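Local coordinates for protein cytosine deaminase (Klebsiella pneumoniae, PDB 4R85) that probably deaminates cytosine and 5-methylcytosine, binding the latter beside an iron(II) ion in an amidohydrolase-fold active site, at residues Met1-Arg9 and Asp37-Ala48; Arg386-Ile394 and Leu401-Arg409. All coordinates share one frame; numbering follows the deposited sequence.

Interaction 1 (Met1-Arg9 and Asp37-Ala48); sequences MKIINARLR and DAGAIDAQGRLA
N5 and D42 meet where strand 2-7 breaks at N5. The ND2 of N5 gives a nearly straight bond to OD1 of D42 (2.8 Å, 164°); the bond lies in the amide plane but comes from above the carboxylate plane, the two planes being 50° apart. The backbone N of Q44 reaches the same oxygen from the opposite face, closing an Asx turn, so a short acid suits this corner, since one oxygen holds both the neighbouring segment and its own turn. CG of D42 lies anti to its backbone N (chi1 -168°), which brings the carboxylate in toward N5.

On one side of this clasp, I3 and I41 lie side by side and point the same way, while I41 N donates to K2 O and I4 N to I41 O (2.8 Å), a parallel pairing. On the other side the small methyls of A6 and A43 touch at 3.8 Å, and R7 is bridged to L47 by R7 N to R46 O (2.9 Å) and A48 N to R7 O (2.8 Å). Between the two pairings, G45, with positive phi in the type I' turn A43-R46, donates to N5 O.

Further out, Q34 N binds OD1 of N5, and I374 packs on I3 and I41. A parallel edge strand joined to the N-terminal strand in this way belongs to the small beta domain that accompanies the barrel in many amidohydrolases.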
# COMPACT_ATOMS: atom_id res chain seq x y z
N MET A 1 -28.97 10.64 20.17
CA MET A 1 -28.43 11.10 18.90
C MET A 1 -28.95 10.23 17.76
O MET A 1 -29.01 9.01 17.87
CB MET A 1 -26.90 11.06 18.92
CG MET A 1 -26.26 11.34 17.57
SD MET A 1 -24.47 11.52 17.70
CE MET A 1 -24.07 10.14 18.76
N LYS A 2 -29.31 10.87 16.65
CA LYS A 2 -29.86 10.15 15.51
C LYS A 2 -28.97 10.31 14.28
O LYS A 2 -28.46 11.40 14.01
CB LYS A 2 -31.27 10.65 15.20
CG LYS A 2 -31.94 9.96 14.02
CD LYS A 2 -33.23 10.68 13.60
CE LYS A 2 -34.28 10.64 14.70
NZ LYS A 2 -34.86 9.28 14.88
N ILE A 3 -28.78 9.22 13.54
CA ILE A 3 -28.06 9.27 12.28
C ILE A 3 -29.00 8.78 11.19
O ILE A 3 -29.57 7.70 11.30
CB ILE A 3 -26.82 8.36 12.28
CG1 ILE A 3 -25.89 8.72 13.44
CG2 ILE A 3 -26.09 8.48 10.95
CD1 ILE A 3 -24.83 7.68 13.71
N ILE A 4 -29.18 9.59 10.14
CA ILE A 4 -30.05 9.19 9.03
C ILE A 4 -29.26 8.99 7.73
O ILE A 4 -28.11 9.42 7.63
CB ILE A 4 -31.17 10.22 8.76
CG1 ILE A 4 -30.59 11.58 8.34
CG2 ILE A 4 -32.09 10.36 9.98
CD1 ILE A 4 -31.66 12.59 7.91
N ASN A 5 -29.90 8.33 6.77
CA ASN A 5 -29.35 8.15 5.42
C ASN A 5 -28.03 7.39 5.44
O ASN A 5 -27.13 7.66 4.64
CB ASN A 5 -29.16 9.50 4.72
CG ASN A 5 -30.48 10.21 4.46
OD1 ASN A 5 -31.52 9.58 4.26
ND2 ASN A 5 -30.43 11.54 4.47
N ALA A 6 -27.91 6.44 6.35
CA ALA A 6 -26.67 5.69 6.49
C ALA A 6 -26.77 4.36 5.77
O ALA A 6 -27.80 3.69 5.83
CB ALA A 6 -26.34 5.47 7.95
N ARG A 7 -25.70 3.99 5.08
CA ARG A 7 -25.60 2.64 4.54
C ARG A 7 -25.03 1.72 5.61
O ARG A 7 -24.24 2.15 6.46
CB ARG A 7 -24.70 2.61 3.31
CG ARG A 7 -25.18 3.51 2.18
CD ARG A 7 -26.31 2.89 1.40
NE ARG A 7 -25.89 1.65 0.76
CZ ARG A 7 -25.35 1.58 -0.46
NH1 ARG A 7 -25.01 0.39 -0.95
NH2 ARG A 7 -25.17 2.68 -1.18
N LEU A 8 -25.43 0.46 5.57
CA LEU A 8 -24.78 -0.57 6.38
C LEU A 8 -24.08 -1.53 5.44
O LEU A 8 -24.39 -1.57 4.25
CB LEU A 8 -25.80 -1.29 7.27
CG LEU A 8 -26.46 -0.38 8.31
CD1 LEU A 8 -27.55 -1.14 9.06
CD2 LEU A 8 -25.41 0.18 9.29
N ARG A 9 -23.12 -2.28 5.97
CA ARG A 9 -22.27 -3.11 5.11
C ARG A 9 -23.04 -4.20 4.37
O ARG A 9 -23.86 -4.91 4.96
CB ARG A 9 -21.12 -3.74 5.91
CG ARG A 9 -20.03 -2.74 6.29
CD ARG A 9 -18.80 -3.44 6.84
NE ARG A 9 -18.34 -4.46 5.90
CZ ARG A 9 -17.98 -5.69 6.24
NH1 ARG A 9 -18.02 -6.07 7.51
NH2 ARG A 9 -17.57 -6.54 5.30
N ASP A 37 -33.56 15.97 9.55
CA ASP A 37 -34.56 15.82 10.61
C ASP A 37 -34.06 16.22 12.00
O ASP A 37 -33.34 15.47 12.65
CB ASP A 37 -35.08 14.37 10.64
CG ASP A 37 -35.94 14.07 11.85
OD1 ASP A 37 -37.11 14.54 11.90
OD2 ASP A 37 -35.46 13.36 12.76
N ALA A 38 -34.48 17.41 12.44
CA ALA A 38 -34.20 17.92 13.79
C ALA A 38 -32.75 17.75 14.24
O ALA A 38 -32.49 17.20 15.31
CB ALA A 38 -35.15 17.29 14.80
N GLY A 39 -31.81 18.21 13.42
CA GLY A 39 -30.41 18.18 13.80
C GLY A 39 -29.87 16.78 14.02
O GLY A 39 -28.99 16.57 14.85
N ALA A 40 -30.41 15.82 13.28
CA ALA A 40 -29.83 14.48 13.23
C ALA A 40 -28.58 14.56 12.37
O ALA A 40 -28.43 15.47 11.56
CB ALA A 40 -30.82 13.50 12.63
N ILE A 41 -27.67 13.60 12.54
CA ILE A 41 -26.50 13.54 11.68
C ILE A 41 -26.89 12.92 10.34
O ILE A 41 -27.41 11.81 10.30
CB ILE A 41 -25.37 12.72 12.33
CG1 ILE A 41 -24.84 13.45 13.56
CG2 ILE A 41 -24.25 12.49 11.34
CD1 ILE A 41 -23.84 12.66 14.36
N ASP A 42 -26.65 13.65 9.26
CA ASP A 42 -26.97 13.15 7.93
C ASP A 42 -25.75 12.47 7.32
O ASP A 42 -24.78 13.12 6.92
CB ASP A 42 -27.47 14.29 7.02
CG ASP A 42 -28.09 13.78 5.72
OD1 ASP A 42 -27.96 12.58 5.39
OD2 ASP A 42 -28.70 14.60 5.00
N ALA A 43 -25.81 11.14 7.25
CA ALA A 43 -24.72 10.36 6.68
C ALA A 43 -24.63 10.55 5.16
O ALA A 43 -23.62 10.21 4.55
CB ALA A 43 -24.89 8.89 7.01
N GLN A 44 -25.69 11.08 4.57
CA GLN A 44 -25.72 11.40 3.14
C GLN A 44 -25.38 10.20 2.26
O GLN A 44 -24.71 10.34 1.24
CB GLN A 44 -24.77 12.57 2.83
CG GLN A 44 -25.20 13.89 3.45
CD GLN A 44 -24.32 15.06 3.04
OE1 GLN A 44 -23.10 14.97 3.10
NE2 GLN A 44 -24.94 16.15 2.62
N GLY A 45 -25.84 9.02 2.67
CA GLY A 45 -25.61 7.80 1.91
C GLY A 45 -24.27 7.15 2.20
O GLY A 45 -23.87 6.20 1.52
N ARG A 46 -23.55 7.65 3.19
CA ARG A 46 -22.27 7.06 3.55
C ARG A 46 -22.44 5.86 4.48
O ARG A 46 -23.43 5.74 5.19
CB ARG A 46 -21.36 8.09 4.19
CG ARG A 46 -20.88 9.12 3.21
CD ARG A 46 -20.15 10.22 3.90
NE ARG A 46 -19.81 11.30 2.99
CZ ARG A 46 -20.41 12.49 2.99
NH1 ARG A 46 -21.36 12.74 3.88
NH2 ARG A 46 -20.05 13.42 2.12
N LEU A 47 -21.44 4.99 4.46
CA LEU A 47 -21.42 3.79 5.27
C LEU A 47 -21.24 4.07 6.77
O LEU A 47 -20.34 4.81 7.17
CB LEU A 47 -20.28 2.92 4.75
CG LEU A 47 -20.13 1.44 5.02
CD1 LEU A 47 -21.38 0.68 4.66
CD2 LEU A 47 -18.94 0.95 4.21
N ALA A 48 -22.09 3.47 7.60
CA ALA A 48 -21.85 3.44 9.05
C ALA A 48 -21.33 2.05 9.42
O ALA A 48 -21.92 1.04 9.04
CB ALA A 48 -23.13 3.74 9.82
O HOH W 1 -28.61 14.01 16.40
O HOH W 2 -25.12 5.12 -0.89
O HOH W 3 -22.23 -1.63 8.64

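Interaction 2 (Arg386-Ile394 and Leu401-Arg409); sequences RQARVLTSI and LQREVEHIR
The beta hairpin of strands 390-395 and 398-403 holds this contact, where residues 390-394 and 401-403 run antiparallel, 165° between their directions. S393 and L401 form a hydrogen-bonded pair: S393 N gives to L401 O (3.0 Å), and the return bond is weak. Their CB atoms touch on the same face. T392 and Q402 are the neighbouring non-hydrogen-bonded pair, and here the side chains supply the bond, OG1 of T392 donating to OE1 of Q402 (2.9 Å). A bend at chi2 (62°) folds the Q402 amide back over the strand to meet the hydroxyl, a reach that glutamine has length enough to make.

Beyond Q402, R403 N donates almost straight to L391 O. The R403 side chain doubles the link, as its NH1 gives a bond to V390 O (2.8 Å) that lies close to the guanidinium plane and falls on a lone pair of the carbonyl. D108 O takes a second bond from that nitrogen. R389 answers from the 386-394 segment: its NH1 donates to E404 O (2.8 Å) at the guanidinium edge, while CD of R403 lies over one face and CB of E406 over the centre of the other. Long arginines suit these places because each reaches a carbonyl past the regular pairing, and R389 also packs through both faces. Nearby, CD1 of L391 meets CG2 of V405 at 3.6 Å, the two side chains crossing at a slant.

Across the dimer interface, E406 forms salt bridges to R389 and R403 of the second subunit, probably easing the closeness of those arginines. L391 and T392 both face I374, a classic beta bulge against strand 372-375, on the first strand of a hairpin whose second strand, 398-403, pairs on into the second subunit.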
# COMPACT_ATOMS: atom_id res chain seq x y z
N ARG A 386 -10.69 4.07 -2.38
CA ARG A 386 -10.50 5.50 -2.15
C ARG A 386 -9.72 5.82 -0.87
O ARG A 386 -9.41 6.98 -0.63
CB ARG A 386 -11.85 6.21 -2.10
CG ARG A 386 -12.69 6.00 -3.34
CD ARG A 386 -13.48 7.24 -3.70
NE ARG A 386 -14.81 7.26 -3.10
CZ ARG A 386 -15.19 8.11 -2.16
NH1 ARG A 386 -16.43 8.06 -1.68
NH2 ARG A 386 -14.34 9.02 -1.69
N GLN A 387 -9.42 4.79 -0.07
CA GLN A 387 -8.86 4.98 1.27
C GLN A 387 -9.73 5.97 2.03
O GLN A 387 -9.25 7.01 2.49
CB GLN A 387 -7.41 5.46 1.18
CG GLN A 387 -6.46 4.42 0.57
CD GLN A 387 -6.19 3.28 1.53
OE1 GLN A 387 -5.44 3.43 2.49
NE2 GLN A 387 -6.81 2.13 1.28
N ALA A 388 -11.01 5.64 2.14
CA ALA A 388 -12.03 6.58 2.63
C ALA A 388 -11.69 7.16 4.00
O ALA A 388 -11.29 6.44 4.92
CB ALA A 388 -13.41 5.91 2.67
N ARG A 389 -11.85 8.47 4.12
CA ARG A 389 -11.61 9.18 5.36
C ARG A 389 -12.70 8.88 6.38
O ARG A 389 -13.86 8.67 6.02
CB ARG A 389 -11.54 10.68 5.08
CG ARG A 389 -10.39 11.06 4.16
CD ARG A 389 -10.67 12.32 3.36
NE ARG A 389 -10.12 13.53 3.98
CZ ARG A 389 -10.83 14.39 4.70
NH1 ARG A 389 -12.12 14.17 4.91
NH2 ARG A 389 -10.25 15.46 5.23
N VAL A 390 -12.32 8.84 7.65
CA VAL A 390 -13.29 8.70 8.72
C VAL A 390 -13.83 10.08 9.02
O VAL A 390 -13.09 10.96 9.49
CB VAL A 390 -12.65 8.12 9.98
CG1 VAL A 390 -13.63 8.19 11.16
CG2 VAL A 390 -12.18 6.68 9.73
N LEU A 391 -15.11 10.28 8.75
CA LEU A 391 -15.71 11.60 8.88
C LEU A 391 -16.20 11.86 10.31
O LEU A 391 -16.18 12.99 10.78
CB LEU A 391 -16.88 11.75 7.91
CG LEU A 391 -16.53 11.74 6.42
CD1 LEU A 391 -17.78 12.03 5.62
CD2 LEU A 391 -15.43 12.76 6.09
N THR A 392 -16.66 10.80 10.97
CA THR A 392 -17.15 10.92 12.34
C THR A 392 -16.81 9.66 13.11
O THR A 392 -16.94 8.56 12.58
CB THR A 392 -18.68 11.12 12.36
OG1 THR A 392 -19.05 12.15 11.45
CG2 THR A 392 -19.15 11.49 13.76
N SER A 393 -16.33 9.83 14.33
CA SER A 393 -16.13 8.70 15.23
C SER A 393 -16.96 8.95 16.46
O SER A 393 -16.84 9.99 17.11
CB SER A 393 -14.66 8.54 15.60
OG SER A 393 -14.47 7.37 16.39
N ILE A 394 -17.82 7.99 16.78
CA ILE A 394 -18.70 8.08 17.93
C ILE A 394 -18.33 6.98 18.91
O ILE A 394 -18.14 5.84 18.52
CB ILE A 394 -20.18 7.96 17.51
CG1 ILE A 394 -20.56 9.12 16.60
CG2 ILE A 394 -21.10 7.93 18.74
CD1 ILE A 394 -21.96 9.02 16.00
N LEU A 401 -14.61 12.53 17.34
CA LEU A 401 -13.86 13.03 16.19
C LEU A 401 -14.82 13.46 15.09
O LEU A 401 -15.78 12.76 14.78
CB LEU A 401 -12.91 11.95 15.65
CG LEU A 401 -12.12 12.26 14.37
CD1 LEU A 401 -10.82 11.46 14.37
CD2 LEU A 401 -12.90 11.96 13.07
N GLN A 402 -14.53 14.61 14.50
CA GLN A 402 -15.30 15.10 13.36
C GLN A 402 -14.34 15.69 12.34
O GLN A 402 -13.57 16.62 12.64
CB GLN A 402 -16.32 16.15 13.80
CG GLN A 402 -17.21 16.64 12.68
CD GLN A 402 -18.05 15.53 12.08
OE1 GLN A 402 -18.61 14.72 12.81
NE2 GLN A 402 -18.12 15.48 10.75
N ARG A 403 -14.37 15.12 11.14
CA ARG A 403 -13.58 15.59 10.02
C ARG A 403 -14.53 16.22 9.02
O ARG A 403 -15.65 15.75 8.84
CB ARG A 403 -12.88 14.41 9.35
CG ARG A 403 -11.40 14.57 9.12
CD ARG A 403 -10.85 13.34 8.39
NE ARG A 403 -9.54 12.93 8.88
CZ ARG A 403 -9.35 11.94 9.75
NH1 ARG A 403 -10.38 11.24 10.23
NH2 ARG A 403 -8.11 11.64 10.14
N GLU A 404 -14.08 17.27 8.35
CA GLU A 404 -14.87 17.83 7.27
C GLU A 404 -14.66 16.99 6.02
O GLU A 404 -13.59 16.40 5.83
CB GLU A 404 -14.50 19.29 7.01
CG GLU A 404 -15.18 20.28 7.95
CD GLU A 404 -16.69 20.32 7.74
OE1 GLU A 404 -17.16 19.94 6.65
OE2 GLU A 404 -17.41 20.74 8.68
N VAL A 405 -15.68 16.92 5.17
CA VAL A 405 -15.54 16.25 3.89
C VAL A 405 -14.56 17.05 3.03
O VAL A 405 -14.65 18.28 2.96
CB VAL A 405 -16.90 16.13 3.16
CG1 VAL A 405 -16.72 15.57 1.76
CG2 VAL A 405 -17.83 15.23 3.96
N GLU A 406 -13.62 16.35 2.41
CA GLU A 406 -12.61 17.00 1.59
C GLU A 406 -13.25 17.83 0.48
O GLU A 406 -14.17 17.36 -0.20
CB GLU A 406 -11.66 15.96 1.00
CG GLU A 406 -10.42 16.56 0.36
CD GLU A 406 -9.54 15.51 -0.28
OE1 GLU A 406 -10.05 14.73 -1.12
OE2 GLU A 406 -8.34 15.45 0.07
N HIS A 407 -12.78 19.06 0.32
CA HIS A 407 -13.28 19.91 -0.76
C HIS A 407 -12.15 20.46 -1.61
O HIS A 407 -11.24 21.14 -1.13
CB HIS A 407 -14.17 21.02 -0.21
CG HIS A 407 -15.61 20.62 -0.10
ND1 HIS A 407 -16.18 19.66 -0.90
CD2 HIS A 407 -16.60 21.05 0.73
CE1 HIS A 407 -17.46 19.51 -0.58
NE2 HIS A 407 -17.73 20.35 0.41
N ILE A 408 -12.20 20.12 -2.90
CA ILE A 408 -11.20 20.54 -3.85
C ILE A 408 -11.75 21.68 -4.69
O ILE A 408 -12.87 21.59 -5.20
CB ILE A 408 -10.78 19.39 -4.78
CG1 ILE A 408 -10.44 18.15 -3.95
CG2 ILE A 408 -9.62 19.80 -5.67
CD1 ILE A 408 -9.81 17.03 -4.76
N ARG A 409 -10.98 22.75 -4.82
CA ARG A 409 -11.37 23.89 -5.63
C ARG A 409 -10.58 23.90 -6.94
O ARG A 409 -9.40 23.57 -6.95
CB ARG A 409 -11.15 25.20 -4.86
CG ARG A 409 -11.89 26.40 -5.43
CD ARG A 409 -11.62 27.68 -4.64
NE ARG A 409 -12.15 27.62 -3.27
CZ ARG A 409 -13.34 28.09 -2.90
NH1 ARG A 409 -14.14 28.66 -3.79
NH2 ARG A 409 -13.73 27.99 -1.63

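How the interactions relate
Both interactions are partly buried and lie on the same side of the chain's centre, about 14 Å between their centres. Interaction 1 is tied mainly by backbone bonds and one amide-carboxylate clasp, with small or branched apolar residues between, and no other chain touches it. Interaction 2 also has backbone pairing, but adds arginines that bind carbonyls and reach the second subunit. They meet through R46, whose guanidinium packs on L391 and V405 while NE is paired with D376, and through M1 and I3, which rest on I394. Strand 372-375 lies between strands 47-57 and 390-395, joining 37-48 to the hairpin in one sheet.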